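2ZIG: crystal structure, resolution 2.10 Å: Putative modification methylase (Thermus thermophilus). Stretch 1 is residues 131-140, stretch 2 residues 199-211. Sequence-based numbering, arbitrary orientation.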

ATOM      1  N   LEU B 131      -3.357   8.235   6.965  1.00 26.64           N
ATOM      2  CA  LEU B 131      -4.226   8.815   5.955  1.00 25.08           C
ATOM      3  C   LEU B 131      -4.035   7.957   4.695  1.00 25.26           C
ATOM      4  O   LEU B 131      -3.112   7.137   4.627  1.00 23.36           O
ATOM      5  CB  LEU B 131      -3.820  10.263   5.682  1.00 26.99           C
ATOM      6  CG  LEU B 131      -4.523  11.405   6.445  1.00 29.69           C
ATOM      7  CD1 LEU B 131      -4.907  10.983   7.844  1.00 27.96           C
ATOM      8  CD2 LEU B 131      -3.606  12.624   6.467  1.00 25.98           C
ATOM      9  N   ASN B 132      -4.904   8.128   3.709  1.00 21.04           N
ATOM     10  CA  ASN B 132      -4.773   7.351   2.492  1.00 23.69           C
ATOM     11  C   ASN B 132      -3.522   7.755   1.725  1.00 20.47           C
ATOM     12  O   ASN B 132      -3.212   8.934   1.579  1.00 21.52           O
ATOM     13  CB  ASN B 132      -6.002   7.523   1.598  1.00 21.89           C
ATOM     14  CG  ASN B 132      -7.039   6.456   1.842  1.00 25.50           C
ATOM     15  OD1 ASN B 132      -6.697   5.314   2.141  1.00 28.34           O
ATOM     16  ND2 ASN B 132      -8.307   6.811   1.706  1.00 26.69           N
ATOM     17  N   PRO B 133      -2.773   6.774   1.233  1.00 21.00           N
ATOM     18  CA  PRO B 133      -1.574   7.157   0.492  1.00 20.44           C
ATOM     19  C   PRO B 133      -2.000   7.555  -0.897  1.00 19.27           C
ATOM     20  O   PRO B 133      -3.163   7.386  -1.269  1.00 16.20           O
ATOM     21  CB  PRO B 133      -0.771   5.868   0.461  1.00 19.75           C
ATOM     22  CG  PRO B 133      -1.859   4.856   0.282  1.00 21.81           C
ATOM     23  CD  PRO B 133      -2.900   5.309   1.301  1.00 19.73           C
ATOM     24  N   ILE B 134      -1.048   8.092  -1.651  1.00 19.74           N
ATOM     25  CA  ILE B 134      -1.275   8.446  -3.038  1.00 20.96           C
ATOM     26  C   ILE B 134      -0.383   7.457  -3.802  1.00 21.50           C
ATOM     27  O   ILE B 134       0.754   7.184  -3.392  1.00 18.96           O
ATOM     28  CB  ILE B 134      -0.847   9.897  -3.346  1.00 19.77           C
ATOM     29  CG1 ILE B 134      -1.890  10.876  -2.789  1.00 19.12           C
ATOM     30  CG2 ILE B 134      -0.699  10.088  -4.858  1.00 18.01           C
ATOM     31  CD1 ILE B 134      -1.498  12.349  -2.912  1.00 18.25           C
ATOM     32  N   ILE B 135      -0.920   6.899  -4.882  1.00 20.30           N
ATOM     33  CA  ILE B 135      -0.188   5.945  -5.691  1.00 19.47           C
ATOM     34  C   ILE B 135       0.549   6.670  -6.797  1.00 20.07           C
ATOM     35  O   ILE B 135      -0.061   7.313  -7.640  1.00 19.75           O
ATOM     36  CB  ILE B 135      -1.122   4.905  -6.355  1.00 19.00           C
ATOM     37  CG1 ILE B 135      -1.873   4.114  -5.284  1.00 17.98           C
ATOM     38  CG2 ILE B 135      -0.294   3.953  -7.247  1.00 20.52           C
ATOM     39  CD1 ILE B 135      -0.973   3.581  -4.180  1.00 16.97           C
ATOM     40  N   TRP B 136       1.868   6.574  -6.790  1.00 20.33           N
ATOM     41  CA  TRP B 136       2.639   7.209  -7.834  1.00 20.70           C
ATOM     42  C   TRP B 136       2.871   6.208  -8.952  1.00 21.93           C
ATOM     43  O   TRP B 136       3.719   5.323  -8.828  1.00 21.74           O
ATOM     44  CB  TRP B 136       3.981   7.692  -7.290  1.00 20.72           C
ATOM     45  CG  TRP B 136       4.880   8.256  -8.352  1.00 23.71           C
ATOM     46  CD1 TRP B 136       4.501   8.872  -9.521  1.00 20.96           C
ATOM     47  CD2 TRP B 136       6.310   8.310  -8.317  1.00 23.04           C
ATOM     48  NE1 TRP B 136       5.612   9.305 -10.206  1.00 21.30           N
ATOM     49  CE2 TRP B 136       6.734   8.972  -9.491  1.00 23.51           C
ATOM     50  CE3 TRP B 136       7.275   7.864  -7.402  1.00 25.54           C
ATOM     51  CZ2 TRP B 136       8.083   9.195  -9.775  1.00 23.56           C
ATOM     52  CZ3 TRP B 136       8.618   8.089  -7.686  1.00 26.40           C
ATOM     53  CH2 TRP B 136       9.006   8.748  -8.864  1.00 24.20           C
ATOM     54  N   HIS B 137       2.112   6.338 -10.038  1.00 21.75           N
ATOM     55  CA  HIS B 137       2.281   5.438 -11.169  1.00 23.85           C
ATOM     56  C   HIS B 137       3.504   5.962 -11.901  1.00 24.17           C
ATOM     57  O   HIS B 137       3.420   6.809 -12.788  1.00 23.04           O
ATOM     58  CB  HIS B 137       1.051   5.448 -12.076  1.00 24.91           C
ATOM     59  CG  HIS B 137       0.975   4.259 -12.980  1.00 26.45           C
ATOM     60  ND1 HIS B 137      -0.077   4.045 -13.844  1.00 29.09           N
ATOM     61  CD2 HIS B 137       1.814   3.210 -13.141  1.00 25.50           C
ATOM     62  CE1 HIS B 137       0.118   2.912 -14.497  1.00 27.87           C
ATOM     63  NE2 HIS B 137       1.257   2.386 -14.087  1.00 27.16           N
ATOM     64  N   LYS B 138       4.640   5.447 -11.461  1.00 25.87           N
ATOM     65  CA  LYS B 138       5.964   5.801 -11.942  1.00 32.03           C
ATOM     66  C   LYS B 138       6.183   5.390 -13.390  1.00 34.28           C
ATOM     67  O   LYS B 138       6.472   6.225 -14.243  1.00 35.06           O
ATOM     68  CB  LYS B 138       6.992   5.105 -11.043  1.00 32.49           C
ATOM     69  CG  LYS B 138       8.343   5.774 -10.889  1.00 36.48           C
ATOM     70  CD  LYS B 138       9.206   4.952  -9.922  1.00 37.24           C
ATOM     71  CE  LYS B 138      10.587   5.561  -9.695  1.00 39.93           C
ATOM     72  NZ  LYS B 138      11.433   5.605 -10.924  1.00 40.09           N
ATOM     73  N   HIS B 139       6.038   4.095 -13.652  1.00 36.72           N
ATOM     74  CA  HIS B 139       6.253   3.541 -14.983  1.00 37.43           C
ATOM     75  C   HIS B 139       4.963   3.082 -15.639  1.00 39.74           C
ATOM     76  O   HIS B 139       4.485   1.975 -15.387  1.00 39.94           O
ATOM     77  CB  HIS B 139       7.228   2.364 -14.894  1.00 34.90           C
ATOM     78  CG  HIS B 139       8.489   2.681 -14.152  1.00 34.60           C
ATOM     79  ND1 HIS B 139       8.876   2.003 -13.014  1.00 36.10           N
ATOM     80  CD2 HIS B 139       9.450   3.610 -14.380  1.00 34.78           C
ATOM     81  CE1 HIS B 139      10.018   2.500 -12.573  1.00 35.69           C
ATOM     82  NE2 HIS B 139      10.388   3.477 -13.384  1.00 36.15           N
ATOM     83  N   THR B 140       4.415   3.943 -16.493  1.00 42.88           N
ATOM     84  CA  THR B 140       3.175   3.667 -17.214  1.00 45.99           C
ATOM     85  C   THR B 140       3.354   2.554 -18.245  1.00 46.74           C
ATOM     86  O   THR B 140       4.341   1.815 -18.214  1.00 49.39           O
ATOM     87  CB  THR B 140       2.679   4.936 -17.939  1.00 46.51           C
ATOM     88  OG1 THR B 140       2.465   5.978 -16.979  1.00 50.08           O
ATOM     89  CG2 THR B 140       1.378   4.658 -18.683  1.00 47.62           C
ATOM     90  N   ARG B 199      -6.217  18.144 -10.058  1.00 26.54           N
ATOM     91  CA  ARG B 199      -5.158  17.297 -10.580  1.00 28.97           C
ATOM     92  C   ARG B 199      -4.317  16.708  -9.440  1.00 26.84           C
ATOM     93  O   ARG B 199      -3.952  15.536  -9.485  1.00 27.57           O
ATOM     94  CB  ARG B 199      -4.246  18.089 -11.505  1.00 30.91           C
ATOM     95  CG  ARG B 199      -3.159  17.252 -12.160  1.00 37.98           C
ATOM     96  CD  ARG B 199      -2.209  18.150 -12.928  1.00 40.36           C
ATOM     97  NE  ARG B 199      -2.952  19.136 -13.703  1.00 44.18           N
ATOM     98  CZ  ARG B 199      -2.533  20.377 -13.915  1.00 47.05           C
ATOM     99  NH1 ARG B 199      -1.371  20.772 -13.405  1.00 48.63           N
ATOM    100  NH2 ARG B 199      -3.273  21.225 -14.624  1.00 47.84           N
ATOM    101  N   PHE B 200      -4.026  17.516  -8.422  1.00 24.73           N
ATOM    102  CA  PHE B 200      -3.203  17.068  -7.296  1.00 23.58           C
ATOM    103  C   PHE B 200      -3.919  16.184  -6.277  1.00 24.50           C
ATOM    104  O   PHE B 200      -3.409  15.126  -5.890  1.00 23.87           O
ATOM    105  CB  PHE B 200      -2.625  18.256  -6.529  1.00 21.79           C
ATOM    106  CG  PHE B 200      -1.789  19.178  -7.352  1.00 22.98           C
ATOM    107  CD1 PHE B 200      -1.342  18.812  -8.617  1.00 24.12           C
ATOM    108  CD2 PHE B 200      -1.404  20.411  -6.834  1.00 22.95           C
ATOM    109  CE1 PHE B 200      -0.526  19.655  -9.350  1.00 26.22           C
ATOM    110  CE2 PHE B 200      -0.586  21.261  -7.560  1.00 22.45           C
ATOM    111  CZ  PHE B 200      -0.144  20.886  -8.818  1.00 25.46           C
ATOM    112  N   PHE B 201      -5.084  16.633  -5.822  1.00 22.88           N
ATOM    113  CA  PHE B 201      -5.824  15.877  -4.826  1.00 22.77           C
ATOM    114  C   PHE B 201      -6.642  14.714  -5.382  1.00 22.77           C
ATOM    115  O   PHE B 201      -7.868  14.769  -5.458  1.00 23.96           O
ATOM    116  CB  PHE B 201      -6.720  16.807  -4.004  1.00 20.77           C
ATOM    117  CG  PHE B 201      -5.959  17.700  -3.064  1.00 22.25           C
ATOM    118  CD1 PHE B 201      -5.451  18.920  -3.496  1.00 20.44           C
ATOM    119  CD2 PHE B 201      -5.687  17.285  -1.757  1.00 22.59           C
ATOM    120  CE1 PHE B 201      -4.673  19.717  -2.641  1.00 18.63           C
ATOM    121  CE2 PHE B 201      -4.911  18.072  -0.897  1.00 17.57           C
ATOM    122  CZ  PHE B 201      -4.405  19.283  -1.339  1.00 16.23           C
ATOM    123  N   ARG B 202      -5.935  13.667  -5.782  1.00 22.16           N
ATOM    124  CA  ARG B 202      -6.546  12.451  -6.296  1.00 22.83           C
ATOM    125  C   ARG B 202      -5.643  11.346  -5.771  1.00 20.92           C
ATOM    126  O   ARG B 202      -4.512  11.620  -5.372  1.00 20.60           O
ATOM    127  CB  ARG B 202      -6.588  12.459  -7.822  1.00 23.30           C
ATOM    128  CG  ARG B 202      -5.249  12.653  -8.488  1.00 28.70           C
ATOM    129  CD  ARG B 202      -5.409  12.493  -9.990  1.00 31.25           C
ATOM    130  NE  ARG B 202      -6.265  13.522 -10.563  1.00 33.11           N
ATOM    131  CZ  ARG B 202      -7.216  13.288 -11.464  1.00 35.71           C
ATOM    132  NH1 ARG B 202      -7.945  14.295 -11.940  1.00 35.91           N
ATOM    133  NH2 ARG B 202      -7.459  12.050 -11.872  1.00 32.10           N
ATOM    134  N   GLN B 203      -6.117  10.109  -5.761  1.00 18.17           N
ATOM    135  CA  GLN B 203      -5.313   9.042  -5.198  1.00 20.25           C
ATOM    136  C   GLN B 203      -4.245   8.436  -6.103  1.00 20.74           C
ATOM    137  O   GLN B 203      -3.369   7.724  -5.625  1.00 21.88           O
ATOM    138  CB  GLN B 203      -6.226   7.945  -4.619  1.00 18.80           C
ATOM    139  CG  GLN B 203      -5.455   6.833  -3.920  1.00 19.39           C
ATOM    140  CD  GLN B 203      -6.249   6.125  -2.831  1.00 17.91           C
ATOM    141  OE1 GLN B 203      -7.427   5.813  -2.998  1.00 20.87           O
ATOM    142  NE2 GLN B 203      -5.592   5.851  -1.720  1.00 18.09           N
ATOM    143  N   ILE B 204      -4.297   8.717  -7.399  1.00 20.16           N
ATOM    144  CA  ILE B 204      -3.287   8.175  -8.305  1.00 20.16           C
ATOM    145  C   ILE B 204      -2.681   9.268  -9.187  1.00 21.82           C
ATOM    146  O   ILE B 204      -3.403  10.043  -9.823  1.00 21.84           O
ATOM    147  CB  ILE B 204      -3.886   7.055  -9.202  1.00 20.65           C
ATOM    148  CG1 ILE B 204      -4.410   5.922  -8.317  1.00 17.54           C
ATOM    149  CG2 ILE B 204      -2.822   6.497 -10.159  1.00 20.26           C
ATOM    150  CD1 ILE B 204      -5.019   4.758  -9.091  1.00 16.12           C
ATOM    151  N   TRP B 205      -1.353   9.350  -9.184  1.00 22.24           N
ATOM    152  CA  TRP B 205      -0.636  10.321 -10.006  1.00 22.69           C
ATOM    153  C   TRP B 205       0.041   9.544 -11.130  1.00 23.56           C
ATOM    154  O   TRP B 205       0.965   8.766 -10.883  1.00 22.45           O
ATOM    155  CB  TRP B 205       0.429  11.061  -9.184  1.00 20.36           C
ATOM    156  CG  TRP B 205      -0.131  12.043  -8.183  1.00 20.51           C
ATOM    157  CD1 TRP B 205      -1.442  12.400  -8.031  1.00 18.16           C
ATOM    158  CD2 TRP B 205       0.609  12.816  -7.228  1.00 16.62           C
ATOM    159  NE1 TRP B 205      -1.564  13.344  -7.047  1.00 18.31           N
ATOM    160  CE2 TRP B 205      -0.322  13.620  -6.536  1.00 20.27           C
ATOM    161  CE3 TRP B 205       1.967  12.906  -6.887  1.00 15.53           C
ATOM    162  CZ2 TRP B 205       0.062  14.512  -5.514  1.00 19.73           C
ATOM    163  CZ3 TRP B 205       2.349  13.785  -5.876  1.00 16.60           C
ATOM    164  CH2 TRP B 205       1.398  14.578  -5.200  1.00 18.25           C
ATOM    165  N   ASP B 206      -0.412   9.751 -12.362  1.00 23.64           N
ATOM    166  CA  ASP B 206       0.169   9.035 -13.495  1.00 25.70           C
ATOM    167  C   ASP B 206       0.792   9.971 -14.515  1.00 27.27           C
ATOM    168  O   ASP B 206       1.161   9.546 -15.614  1.00 27.59           O
ATOM    169  CB  ASP B 206      -0.901   8.171 -14.173  1.00 24.19           C
ATOM    170  CG  ASP B 206      -1.993   8.996 -14.831  1.00 27.26           C
ATOM    171  OD1 ASP B 206      -2.047  10.222 -14.604  1.00 28.59           O
ATOM    172  OD2 ASP B 206      -2.810   8.412 -15.573  1.00 29.61           O
ATOM    173  N   ASP B 207       0.925  11.239 -14.143  1.00 27.41           N
ATOM    174  CA  ASP B 207       1.488  12.242 -15.041  1.00 28.75           C
ATOM    175  C   ASP B 207       2.907  12.675 -14.675  1.00 29.16           C
ATOM    176  O   ASP B 207       3.379  13.708 -15.143  1.00 27.89           O
ATOM    177  CB  ASP B 207       0.574  13.467 -15.080  1.00 28.85           C
ATOM    178  CG  ASP B 207       0.366  14.087 -13.705  1.00 32.89           C
ATOM    179  OD1 ASP B 207       0.635  13.410 -12.685  1.00 33.75           O
ATOM    180  OD2 ASP B 207      -0.084  15.253 -13.639  1.00 36.57           O
ATOM    181  N   ILE B 208       3.582  11.896 -13.833  1.00 29.06           N
ATOM    182  CA  ILE B 208       4.950  12.216 -13.443  1.00 30.81           C
ATOM    183  C   ILE B 208       5.804  10.953 -13.515  1.00 33.26           C
ATOM    184  O   ILE B 208       5.900  10.196 -12.546  1.00 32.86           O
ATOM    185  CB  ILE B 208       5.023  12.768 -12.009  1.00 30.86           C
ATOM    186  CG1 ILE B 208       4.138  14.002 -11.868  1.00 28.00           C
ATOM    187  CG2 ILE B 208       6.460  13.124 -11.672  1.00 30.19           C
ATOM    188  CD1 ILE B 208       4.094  14.540 -10.449  1.00 28.28           C
ATOM    189  N   PRO B 209       6.439  10.709 -14.671  1.00 35.30           N
ATOM    190  CA  PRO B 209       7.283   9.525 -14.858  1.00 36.68           C
ATOM    191  C   PRO B 209       8.563   9.514 -14.038  1.00 38.07           C
ATOM    192  O   PRO B 209       9.107  10.568 -13.695  1.00 37.40           O
ATOM    193  CB  PRO B 209       7.557   9.534 -16.358  1.00 37.48           C
ATOM    194  CG  PRO B 209       7.551  11.001 -16.685  1.00 37.49           C
ATOM    195  CD  PRO B 209       6.351  11.493 -15.916  1.00 35.97           C
ATOM    196  N   GLY B 210       9.030   8.310 -13.721  1.00 39.86           N
ATOM    197  CA  GLY B 210      10.258   8.162 -12.963  1.00 42.42           C
ATOM    198  C   GLY B 210      11.414   8.706 -13.775  1.00 46.29           C
ATOM    199  O   GLY B 210      11.409   8.602 -15.004  1.00 46.93           O
ATOM    200  N   GLU B 211      12.396   9.289 -13.088  1.00 49.72           N
ATOM    201  CA  GLU B 211      13.583   9.884 -13.716  1.00 52.20           C
ATOM    202  C   GLU B 211      13.299  11.308 -14.195  1.00 52.92           C
ATOM    203  O   GLU B 211      13.313  12.258 -13.409  1.00 53.50           O
ATOM    204  CB  GLU B 211      14.066   9.032 -14.899  1.00 53.20           C
ATOM    205  CG  GLU B 211      14.822   7.759 -14.521  1.00 55.87           C
ATOM    206  CD  GLU B 211      14.024   6.831 -13.623  1.00 57.58           C
ATOM    207  OE1 GLU B 211      13.814   7.185 -12.442  1.00 59.78           O
ATOM    208  OE2 GLU B 211      13.607   5.749 -14.095  1.00 56.19           O
TER
HETATM  209  O   HOH W   1      -6.033   3.174   0.402  1.00 30.87           O
HETATM  210  O   HOH W   2       4.293   8.622 -15.135  1.00 47.16           O

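Parallel β-pairing places the hydrogen bonds of one residue on both neighbours of its partner, and side chains commonly extend the pattern beyond the last paired strand residue. The contact between these two segments of a Thermus thermophilus putative methylase illustrates both points. The second segment enters from a helix, and Phe200 already contributes: its O accepts a 2.8 Å hydrogen bond from Trp205 NE1, tying the indole back to the helix end.

Gln203 opens the pairing with both backbone and side chain. Its O receives Ile135 N at 2.7 Å, nearly linear, while its NE2 donates to Pro133 O at 2.9 Å, so the amide side chain takes up a carbonyl just ahead of the regular ladder. Ile204 then lies beside Ile135 in parallel register; their side chains share one face of the sheet, with Ile135 CB 4.0 Å from Ile204 CG1.

At Trp205 the ladder continues through both the N and the O of the residue, reaching the two neighbours of its partner Trp136: its N donates to Ile135 O (2.9 Å) and its O accepts from His137 N (2.8 Å). Its indole, on the same face as Trp136, carries Ile134 CG2 almost directly above the five-membered ring, a CH-π contact only 5° off the ring normal.

Beyond Asp206, whose CB lies 4.0 Å from His137 CB, strand pairing gives way to a side-chain link. Trp136 NE1 reaches Ile208 O in a short hydrogen bond of 2.5 Å, the carbonyl approaching the indole edge near its plane. Pro209 CA sits 3.5 Å from Lys138 O, which also accepts a weak hydrogen bond from Gly210 N at 3.3 Å. At Gly210 an ideal CB would fall 2.2 Å from Lys138 NZ; its absence leaves room for that amine, which forms a salt bridge from Lys138 NZ to Glu211 OE1 at 3.2 Å.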